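Local coordinates for protein beta-agarase B (Zobellia galactanivorans, PDB 4ATF) that hydrolyses the beta-1,4-linkages between beta-D-galactose and 3,6-anhydro-alpha-L-galactose in agarose, cutting the chain at random and retaining the anomeric configuration, at residues 160-166 with 186-192; 152-157 with 275-280; 33-38 with 53-57. The protein carries 1 engineered substitution. All coordinates share one frame. Numbering follows the deposited sequence.

Interaction 1. Residues 160-166 with 186-192; sequences FSKKVHI and SWFEDGT
W187 (chi1 m, chi2 77°) lays its six-membered ring against the imidazole of H165 (chi1 t) in an offset stack: centroids 4.3 Å apart, planes at 24°. H165 CB adds a CH-pi contact, 3.8 Å from that centroid and 9° off the ring normal. The two form a non-hydrogen-bonded antiparallel pair, CA-CA 4.5 Å. V164 with F188 is hydrogen-bonded: V164 N to F188 O 3.0 Å, F188 N to V164 O 2.8 Å. I166 N also bonds S186 O, 2.8 Å. This is the edge of the GH16 beta-sheet where strand 164-172 meets 187-188, and the H165-W187 face lines the agarose cleft. Both side chains approach bound sugar, and H165 ND1 hydrogen-bonds D143 OD2, an engineered residue at the probable proton-donor position. On the other face V164 CG2 and I166 CD1 lie 4.0 and 4.1 Å from F188 CB. F160, in the last turn of helix 158-161, brings CD1 to 4.1 Å from W187 CZ3. K163 (chi1 m, chi4 p) makes a salt bridge, K163 NZ to E189 OE1 2.7 Å, and also bonds Y159 O. D190 OD1 accepts from T192 N at 3.1 Å in an Asx turn; water 1 accepts from D190 N (2.9 Å).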
loop_
_atom_site.group_PDB
_atom_site.type_symbol
_atom_site.label_atom_id
_atom_site.label_comp_id
_atom_site.label_asym_id
_atom_site.label_seq_id
_atom_site.Cartn_x
_atom_site.Cartn_y
_atom_site.Cartn_z
ATOM N N PHE A 160 -7.686 -9.204 -12.352
ATOM C CA PHE A 160 -6.977 -8.261 -11.488
ATOM C C PHE A 160 -7.028 -6.776 -11.873
ATOM O O PHE A 160 -7.040 -5.893 -10.957
ATOM C CB PHE A 160 -5.516 -8.716 -11.399
ATOM C CG PHE A 160 -5.367 -9.994 -10.617
ATOM C CD1 PHE A 160 -5.542 -9.985 -9.217
ATOM C CD2 PHE A 160 -5.151 -11.224 -11.267
ATOM C CE1 PHE A 160 -5.401 -11.209 -8.461
ATOM C CE2 PHE A 160 -5.040 -12.454 -10.507
ATOM C CZ PHE A 160 -5.147 -12.427 -9.108
ATOM N N SER A 161 -7.026 -6.471 -13.172
ATOM C CA SER A 161 -6.903 -5.040 -13.619
ATOM C C SER A 161 -8.134 -4.225 -13.136
ATOM O O SER A 161 -8.072 -2.996 -13.032
ATOM C CB SER A 161 -6.808 -4.933 -15.137
ATOM O OG SER A 161 -8.079 -5.104 -15.682
ATOM N N LYS A 162 -9.244 -4.933 -12.838
ATOM C CA LYS A 162 -10.488 -4.272 -12.405
ATOM C C LYS A 162 -10.663 -4.328 -10.882
ATOM O O LYS A 162 -11.697 -3.955 -10.377
ATOM C CB LYS A 162 -11.689 -4.831 -13.140
ATOM C CG LYS A 162 -11.616 -4.533 -14.700
ATOM C CD LYS A 162 -12.790 -5.188 -15.442
ATOM C CE LYS A 162 -12.763 -4.686 -16.864
ATOM N NZ LYS A 162 -13.618 -5.479 -17.748
ATOM N N LYS A 163 -9.677 -4.807 -10.132
ATOM C CA LYS A 163 -9.837 -5.000 -8.624
ATOM C C LYS A 163 -8.805 -4.211 -7.840
ATOM O O LYS A 163 -7.650 -4.095 -8.262
ATOM C CB LYS A 163 -9.695 -6.485 -8.188
ATOM C CG LYS A 163 -10.854 -7.420 -8.673
ATOM C CD LYS A 163 -10.656 -8.834 -8.132
ATOM C CE LYS A 163 -11.827 -9.735 -8.526
ATOM N NZ LYS A 163 -12.143 -9.719 -10.006
ATOM N N VAL A 164 -9.211 -3.598 -6.725
ATOM C CA VAL A 164 -8.195 -3.126 -5.774
ATOM C C VAL A 164 -8.408 -3.834 -4.443
ATOM O O VAL A 164 -9.552 -3.997 -4.014
ATOM C CB VAL A 164 -8.148 -1.601 -5.591
ATOM C CG1 VAL A 164 -7.767 -0.915 -6.866
ATOM C CG2 VAL A 164 -9.448 -1.058 -4.984
ATOM N N HIS A 165 -7.308 -4.294 -3.836
ATOM C CA HIS A 165 -7.374 -5.082 -2.627
ATOM C C HIS A 165 -7.326 -4.119 -1.450
ATOM O O HIS A 165 -6.393 -3.367 -1.340
ATOM C CB HIS A 165 -6.187 -5.990 -2.580
ATOM C CG HIS A 165 -6.241 -6.963 -1.452
ATOM N ND1 HIS A 165 -5.133 -7.300 -0.721
ATOM C CD2 HIS A 165 -7.281 -7.644 -0.917
ATOM C CE1 HIS A 165 -5.487 -8.166 0.219
ATOM N NE2 HIS A 165 -6.782 -8.405 0.107
ATOM N N ILE A 166 -8.351 -4.097 -0.632
ATOM C CA ILE A 166 -8.403 -3.162 0.489
ATOM C C ILE A 166 -8.462 -3.949 1.766
ATOM O O ILE A 166 -9.499 -4.467 2.101
ATOM C CB ILE A 166 -9.603 -2.112 0.363
ATOM C CG1 ILE A 166 -10.865 -2.779 -0.225
ATOM C CG2 ILE A 166 -9.153 -0.937 -0.572
ATOM C CD1 ILE A 166 -12.110 -1.849 -0.219
ATOM N N SER A 186 -13.327 -7.574 0.318
ATOM C CA SER A 186 -11.900 -7.107 0.442
ATOM C C SER A 186 -11.186 -6.847 -0.918
ATOM O O SER A 186 -10.065 -6.271 -0.959
ATOM C CB SER A 186 -11.036 -8.121 1.294
ATOM O OG SER A 186 -10.851 -9.332 0.562
ATOM N N TRP A 187 -11.836 -7.248 -2.013
ATOM C CA TRP A 187 -11.409 -6.829 -3.374
ATOM C C TRP A 187 -12.525 -6.017 -4.009
ATOM O O TRP A 187 -13.585 -6.551 -4.357
ATOM C CB TRP A 187 -11.077 -8.064 -4.285
ATOM C CG TRP A 187 -9.905 -8.882 -3.755
ATOM C CD1 TRP A 187 -9.929 -9.781 -2.688
ATOM C CD2 TRP A 187 -8.525 -8.861 -4.228
ATOM N NE1 TRP A 187 -8.657 -10.311 -2.493
ATOM C CE2 TRP A 187 -7.790 -9.780 -3.420
ATOM C CE3 TRP A 187 -7.856 -8.177 -5.273
ATOM C CZ2 TRP A 187 -6.406 -10.048 -3.632
ATOM C CZ3 TRP A 187 -6.491 -8.444 -5.508
ATOM C CH2 TRP A 187 -5.771 -9.371 -4.670
ATOM N N PHE A 188 -12.302 -4.718 -4.126
ATOM C CA PHE A 188 -13.315 -3.832 -4.686
ATOM C C PHE A 188 -13.246 -3.826 -6.221
ATOM O O PHE A 188 -12.164 -3.743 -6.793
ATOM C CB PHE A 188 -13.093 -2.377 -4.144
ATOM C CG PHE A 188 -14.023 -1.379 -4.732
ATOM C CD1 PHE A 188 -15.315 -1.187 -4.191
ATOM C CD2 PHE A 188 -13.656 -0.642 -5.883
ATOM C CE1 PHE A 188 -16.216 -0.288 -4.803
ATOM C CE2 PHE A 188 -14.576 0.259 -6.475
ATOM C CZ PHE A 188 -15.863 0.439 -5.924
ATOM N N GLU A 189 -14.406 -3.826 -6.873
ATOM C CA GLU A 189 -14.504 -3.817 -8.308
ATOM C C GLU A 189 -15.797 -3.085 -8.692
ATOM O O GLU A 189 -16.844 -3.407 -8.146
ATOM C CB GLU A 189 -14.610 -5.277 -8.803
ATOM C CG GLU A 189 -14.705 -5.369 -10.331
ATOM C CD GLU A 189 -14.380 -6.771 -10.932
ATOM O OE1 GLU A 189 -13.958 -7.673 -10.183
ATOM O OE2 GLU A 189 -14.539 -6.936 -12.173
ATOM N N ASP A 190 -15.754 -2.122 -9.622
ATOM C CA ASP A 190 -17.017 -1.561 -10.111
ATOM C C ASP A 190 -17.032 -1.419 -11.614
ATOM O O ASP A 190 -17.950 -0.821 -12.163
ATOM C CB ASP A 190 -17.372 -0.214 -9.437
ATOM C CG ASP A 190 -16.368 0.901 -9.757
ATOM O OD1 ASP A 190 -15.398 0.659 -10.569
ATOM O OD2 ASP A 190 -16.572 2.026 -9.191
ATOM N N GLY A 191 -16.033 -1.976 -12.292
ATOM C CA GLY A 191 -15.992 -1.852 -13.763
ATOM C C GLY A 191 -14.797 -0.988 -14.197
ATOM O O GLY A 191 -14.307 -1.130 -15.320
ATOM N N THR A 192 -14.330 -0.105 -13.322
ATOM C CA THR A 192 -13.114 0.700 -13.587
ATOM C C THR A 192 -11.844 -0.143 -13.798
ATOM O O THR A 192 -11.592 -1.079 -13.008
ATOM C CB THR A 192 -12.846 1.628 -12.378
ATOM O OG1 THR A 192 -14.033 2.376 -12.161
ATOM C CG2 THR A 192 -11.704 2.598 -12.656
HETATM O O HOH W 1 -13.301 -2.046 -11.169
HETATM O O HOH W 2 -8.463 -10.236 1.328
#

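Interaction 2. Residues 152-157 with 275-280; sequences SAGKDH and QSNTYT
This is a contact at the periphery of the fold, centred about 23 Å from the chain centre, joining 152-157, a turn running into strand 155-156, to 275-280, which starts with a 3-10 segment at 275-276 (T278 N to Q275 O 2.9 Å). S152 is the hub of the polar network. With chi1 p, its OG donates to T278 O at 2.6 Å and receives T280 N at 2.9 Å, while Q275 NE2 reaches S152 O at 2.9 Å. Water 3 joins S152 N (3.0 Å) to T280 O (2.9 Å). A153 lies closest to S276, CA-CA 4.5 Å. The Y279 ring (chi1 m) fills the space beneath the turn: A153 CB is 3.6 Å from Y279 CE1, K155 CD 3.3 Å from Y279 OH, and the H157 edge faces the ring, centroids 5.4 Å apart, planes at 66°. Y279 also belongs to the glycan pocket, its side chain about 4 Å from a bound galactose (nearest atoms). G154 (phi 67°) and K155 oppose S150 in a G1 beta bulge of hairpin 149-150/155-156; H157 sits at the N-cap position of helix 158-161, and helix 265-268 touches Y279 through R267.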
loop_
_atom_site.group_PDB
_atom_site.type_symbol
_atom_site.label_atom_id
_atom_site.label_comp_id
_atom_site.label_asym_id
_atom_site.label_seq_id
_atom_site.Cartn_x
_atom_site.Cartn_y
_atom_site.Cartn_z
ATOM N N SER A 152 3.568 -13.760 -18.800
ATOM C CA SER A 152 4.077 -14.910 -18.030
ATOM C C SER A 152 2.966 -16.015 -17.986
ATOM O O SER A 152 3.235 -17.208 -18.222
ATOM C CB SER A 152 4.542 -14.467 -16.601
ATOM O OG SER A 152 3.452 -13.980 -15.800
ATOM N N ALA A 153 1.706 -15.617 -17.716
ATOM C CA ALA A 153 0.610 -16.610 -17.666
ATOM C C ALA A 153 -0.015 -16.884 -19.031
ATOM O O ALA A 153 -0.735 -17.886 -19.178
ATOM C CB ALA A 153 -0.465 -16.169 -16.667
ATOM N N GLY A 154 0.261 -16.026 -20.038
ATOM C CA GLY A 154 -0.370 -16.175 -21.360
ATOM C C GLY A 154 -1.881 -15.908 -21.243
ATOM O O GLY A 154 -2.688 -16.633 -21.826
ATOM N N LYS A 155 -2.264 -14.877 -20.467
ATOM C CA LYS A 155 -3.719 -14.607 -20.274
ATOM C C LYS A 155 -4.121 -13.146 -20.095
ATOM O O LYS A 155 -3.369 -12.336 -19.537
ATOM C CB LYS A 155 -4.405 -15.541 -19.206
ATOM C CG LYS A 155 -3.776 -15.642 -17.851
ATOM C CD LYS A 155 -4.677 -16.246 -16.724
ATOM C CE LYS A 155 -4.772 -17.746 -16.740
ATOM N NZ LYS A 155 -5.447 -18.278 -15.546
ATOM N N ASP A 156 -5.325 -12.833 -20.557
ATOM C CA ASP A 156 -6.031 -11.614 -20.169
ATOM C C ASP A 156 -6.000 -11.475 -18.647
ATOM O O ASP A 156 -6.282 -12.463 -17.926
ATOM C CB ASP A 156 -7.460 -11.716 -20.713
ATOM C CG ASP A 156 -8.304 -10.480 -20.472
ATOM O OD1 ASP A 156 -8.253 -9.933 -19.431
ATOM O OD2 ASP A 156 -9.137 -10.128 -21.322
ATOM N N HIS A 157 -5.646 -10.285 -18.122
ATOM C CA HIS A 157 -5.377 -10.122 -16.681
ATOM C C HIS A 157 -6.505 -9.244 -16.042
ATOM O O HIS A 157 -6.372 -8.700 -14.964
ATOM C CB HIS A 157 -3.873 -9.677 -16.512
ATOM C CG HIS A 157 -3.405 -9.453 -15.100
ATOM N ND1 HIS A 157 -2.836 -10.436 -14.310
ATOM C CD2 HIS A 157 -3.325 -8.314 -14.385
ATOM C CE1 HIS A 157 -2.458 -9.910 -13.161
ATOM N NE2 HIS A 157 -2.751 -8.631 -13.181
ATOM N N GLN A 275 2.256 -22.730 -14.729
ATOM C CA GLN A 275 2.577 -21.512 -15.515
ATOM C C GLN A 275 1.345 -20.596 -15.653
ATOM O O GLN A 275 1.448 -19.352 -15.590
ATOM C CB GLN A 275 3.138 -21.841 -16.925
ATOM C CG GLN A 275 3.946 -20.669 -17.601
ATOM C CD GLN A 275 5.068 -20.040 -16.726
ATOM O OE1 GLN A 275 5.821 -20.771 -16.098
ATOM N NE2 GLN A 275 5.183 -18.679 -16.694
ATOM N N SER A 276 0.175 -21.200 -15.787
ATOM C CA SER A 276 -1.024 -20.459 -16.058
ATOM C C SER A 276 -1.525 -19.609 -14.883
ATOM O O SER A 276 -2.425 -18.791 -15.078
ATOM C CB SER A 276 -2.113 -21.457 -16.552
ATOM O OG SER A 276 -2.798 -21.928 -15.407
ATOM N N ASN A 277 -0.970 -19.782 -13.670
ATOM C CA ASN A 277 -1.342 -18.972 -12.504
ATOM C C ASN A 277 -0.098 -18.161 -12.084
ATOM O O ASN A 277 -0.033 -17.671 -10.938
ATOM C CB ASN A 277 -1.737 -19.830 -11.252
ATOM C CG ASN A 277 -2.999 -20.644 -11.448
ATOM O OD1 ASN A 277 -3.014 -21.833 -11.149
ATOM N ND2 ASN A 277 -4.053 -20.017 -11.955
ATOM N N THR A 278 0.896 -18.084 -12.990
ATOM C CA THR A 278 2.170 -17.383 -12.697
ATOM C C THR A 278 2.155 -15.993 -13.308
ATOM O O THR A 278 2.112 -15.845 -14.541
ATOM C CB THR A 278 3.382 -18.182 -13.226
ATOM O OG1 THR A 278 3.376 -19.446 -12.578
ATOM C CG2 THR A 278 4.680 -17.480 -12.891
ATOM N N TYR A 279 2.096 -14.995 -12.449
ATOM C CA TYR A 279 1.901 -13.567 -12.902
ATOM C C TYR A 279 3.086 -12.712 -12.454
ATOM O O TYR A 279 3.111 -12.178 -11.322
ATOM C CB TYR A 279 0.630 -12.966 -12.309
ATOM C CG TYR A 279 -0.638 -13.767 -12.592
ATOM C CD1 TYR A 279 -1.218 -13.750 -13.882
ATOM C CD2 TYR A 279 -1.299 -14.488 -11.570
ATOM C CE1 TYR A 279 -2.394 -14.449 -14.166
ATOM C CE2 TYR A 279 -2.504 -15.200 -11.839
ATOM C CZ TYR A 279 -3.036 -15.160 -13.152
ATOM O OH TYR A 279 -4.214 -15.831 -13.514
ATOM N N THR A 280 4.038 -12.542 -13.356
ATOM C CA THR A 280 5.225 -11.743 -13.028
ATOM C C THR A 280 5.801 -11.232 -14.392
ATOM O O THR A 280 5.613 -11.900 -15.420
ATOM C CB THR A 280 6.272 -12.634 -12.248
ATOM O OG1 THR A 280 7.368 -11.834 -11.770
ATOM C CG2 THR A 280 6.770 -13.818 -13.154
HETATM O O HOH W 3 3.366 -11.307 -17.146
#

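Interaction 3. Residues 33-38 with 53-57; sequences EISDNF and EKWDD. With NA (sodium ion), chain I.
Hydrogen bonds carry most of this contact, in which two adjacent side chains, K54 and W55, reach across to the irregular run 33-38. K54, in the weakly bonded helix about 49-54, is nearly fully extended (chi1 m, chi2 to chi4 t), and its NZ donates to two backbone carbonyls, E33 O and S35 O, each at 2.9 Å. The backbone stays farther apart, I34 and K54 CA atoms being 6.6 Å from each other. W55 (chi1 m, chi2 97°) donates from NE1 to D36 OD2 at 2.9 Å, N-H...O angle 155°; Y40 OH also bonds to that oxygen. The other carboxylate oxygen, D36 OD1, accepts from F38 N at 2.9 Å, closing an Asx turn around N37, with D36 at chi1 t and F38 at positive phi (54°).

Apolar packing is modest. F38 CZ lies 4.0 Å from W55 CZ2, but the rings are slid apart, with the F38 centroid 5.6 Å from that of the W55 five-membered ring and planes at 30°.

Metal coordination follows from the same turn: N37 O binds sodium at 2.3 Å, alongside water 4 at 2.4 Å, and E39, G81 and D297 also contribute ligands.

The run 33-38 follows strand 27-31 and lies along strand 293-306, where D36 pairs by backbone with I299, while W55, on strand 55-56, packs against I101 and S103 of strand 96-103.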
loop_
_atom_site.group_PDB
_atom_site.type_symbol
_atom_site.label_atom_id
_atom_site.label_comp_id
_atom_site.label_asym_id
_atom_site.label_seq_id
_atom_site.Cartn_x
_atom_site.Cartn_y
_atom_site.Cartn_z
ATOM N N GLU A 33 1.292 18.609 8.009
ATOM C CA GLU A 33 2.392 19.115 7.175
ATOM C C GLU A 33 3.296 17.990 6.694
ATOM O O GLU A 33 4.061 18.170 5.758
ATOM C CB GLU A 33 3.178 20.207 7.908
ATOM C CG GLU A 33 2.406 21.556 8.072
ATOM C CD GLU A 33 2.093 22.252 6.753
ATOM O OE1 GLU A 33 2.814 22.050 5.750
ATOM O OE2 GLU A 33 1.088 22.991 6.716
ATOM N N ILE A 34 3.160 16.804 7.255
ATOM C CA ILE A 34 3.839 15.638 6.635
ATOM C C ILE A 34 3.254 15.138 5.282
ATOM O O ILE A 34 3.878 14.313 4.588
ATOM C CB ILE A 34 3.963 14.496 7.633
ATOM C CG1 ILE A 34 2.556 14.075 8.124
ATOM C CG2 ILE A 34 4.941 14.957 8.824
ATOM C CD1 ILE A 34 2.544 12.690 8.829
ATOM N N SER A 35 2.107 15.675 4.872
ATOM C CA SER A 35 1.553 15.395 3.544
ATOM C C SER A 35 2.584 15.826 2.496
ATOM O O SER A 35 3.411 16.709 2.761
ATOM C CB SER A 35 0.280 16.230 3.344
ATOM O OG SER A 35 -0.707 15.878 4.331
ATOM N N ASP A 36 2.511 15.292 1.297
ATOM C CA ASP A 36 3.466 15.707 0.285
ATOM C C ASP A 36 2.755 15.685 -1.094
ATOM O O ASP A 36 2.096 14.695 -1.442
ATOM C CB ASP A 36 4.692 14.742 0.283
ATOM C CG ASP A 36 5.934 15.316 -0.474
ATOM O OD1 ASP A 36 5.836 16.318 -1.235
ATOM O OD2 ASP A 36 7.026 14.726 -0.317
ATOM N N ASN A 37 2.888 16.780 -1.840
ATOM C CA ASN A 37 2.384 16.824 -3.234
ATOM C C ASN A 37 3.471 16.685 -4.302
ATOM O O ASN A 37 3.187 16.813 -5.520
ATOM C CB ASN A 37 1.442 18.010 -3.512
ATOM C CG ASN A 37 2.143 19.348 -3.470
ATOM O OD1 ASN A 37 3.194 19.485 -2.884
ATOM N ND2 ASN A 37 1.544 20.352 -4.105
ATOM N N PHE A 38 4.708 16.364 -3.870
ATOM C CA PHE A 38 5.786 15.941 -4.795
ATOM C C PHE A 38 6.006 16.951 -5.933
ATOM O O PHE A 38 6.179 16.535 -7.116
ATOM C CB PHE A 38 5.493 14.508 -5.367
ATOM C CG PHE A 38 5.382 13.456 -4.283
ATOM C CD1 PHE A 38 6.491 13.172 -3.447
ATOM C CD2 PHE A 38 4.158 12.793 -4.032
ATOM C CE1 PHE A 38 6.381 12.234 -2.453
ATOM C CE2 PHE A 38 4.059 11.863 -3.058
ATOM C CZ PHE A 38 5.145 11.576 -2.258
ATOM N N GLU A 53 13.576 15.347 3.867
ATOM C CA GLU A 53 12.892 15.833 5.075
ATOM C C GLU A 53 11.753 14.905 5.468
ATOM O O GLU A 53 11.562 14.629 6.650
ATOM C CB GLU A 53 12.324 17.240 4.931
ATOM C CG GLU A 53 11.300 17.617 6.079
ATOM C CD GLU A 53 11.925 17.703 7.471
ATOM O OE1 GLU A 53 13.138 17.506 7.597
ATOM O OE2 GLU A 53 11.211 18.009 8.456
ATOM N N LYS A 54 11.001 14.414 4.478
ATOM C CA LYS A 54 9.834 13.635 4.768
ATOM C C LYS A 54 9.980 12.148 4.520
ATOM O O LYS A 54 9.204 11.374 5.103
ATOM C CB LYS A 54 8.634 14.142 3.944
ATOM C CG LYS A 54 8.205 15.541 4.395
ATOM C CD LYS A 54 6.934 16.089 3.708
ATOM C CE LYS A 54 6.713 17.504 4.251
ATOM N NZ LYS A 54 5.789 18.209 3.411
ATOM N N TRP A 55 10.923 11.715 3.675
ATOM C CA TRP A 55 10.976 10.321 3.294
ATOM C C TRP A 55 12.384 9.735 3.392
ATOM O O TRP A 55 13.379 10.439 3.182
ATOM C CB TRP A 55 10.503 10.137 1.824
ATOM C CG TRP A 55 9.161 10.772 1.601
ATOM C CD1 TRP A 55 8.910 12.012 1.073
ATOM C CD2 TRP A 55 7.871 10.172 1.876
ATOM N NE1 TRP A 55 7.516 12.231 0.995
ATOM C CE2 TRP A 55 6.866 11.140 1.520
ATOM C CE3 TRP A 55 7.467 8.927 2.404
ATOM C CZ2 TRP A 55 5.468 10.899 1.686
ATOM C CZ3 TRP A 55 6.067 8.669 2.565
ATOM C CH2 TRP A 55 5.081 9.677 2.196
ATOM N N ASP A 56 12.445 8.422 3.606
ATOM C CA ASP A 56 13.683 7.646 3.359
ATOM C C ASP A 56 13.443 6.790 2.115
ATOM O O ASP A 56 12.311 6.219 1.976
ATOM C CB ASP A 56 13.935 6.712 4.559
ATOM C CG ASP A 56 15.270 5.928 4.429
ATOM O OD1 ASP A 56 16.176 6.317 3.648
ATOM O OD2 ASP A 56 15.389 4.900 5.112
ATOM N N ASP A 57 14.437 6.655 1.216
ATOM C CA ASP A 57 14.138 5.948 -0.057
ATOM C C ASP A 57 14.446 4.453 0.048
ATOM O O ASP A 57 14.975 3.820 -0.885
ATOM C CB ASP A 57 14.801 6.602 -1.305
ATOM C CG ASP A 57 16.354 6.811 -1.154
ATOM O OD1 ASP A 57 16.928 6.572 -0.027
ATOM O OD2 ASP A 57 17.000 7.235 -2.181
HETATM NA NA NA I . 1.989 16.187 -7.345
HETATM O O HOH W 4 0.742 18.230 -7.458
#

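How the interactions relate
Along the chain interaction 3 closes first; interaction 1 then lies nested within the long loop closed by interaction 2. Interactions 1 and 2 have centres 18 Å apart and touch, F160 CE2 lying 4.0 Å from Y279 CE2, with strand 155-156 leading into helix 158-161 between them. F160 packs between W187 and Y279, all three in the glycan pocket, so the two contacts line one continuous part of it. Interaction 3 lies on the opposite side of the chain's centre, 28 Å from interaction 1 and 36 Å from interaction 2 between centres. It reaches the same large sheet as interaction 1. Its W55 side chain stays about 13 Å from a bound galactose (nearest atoms).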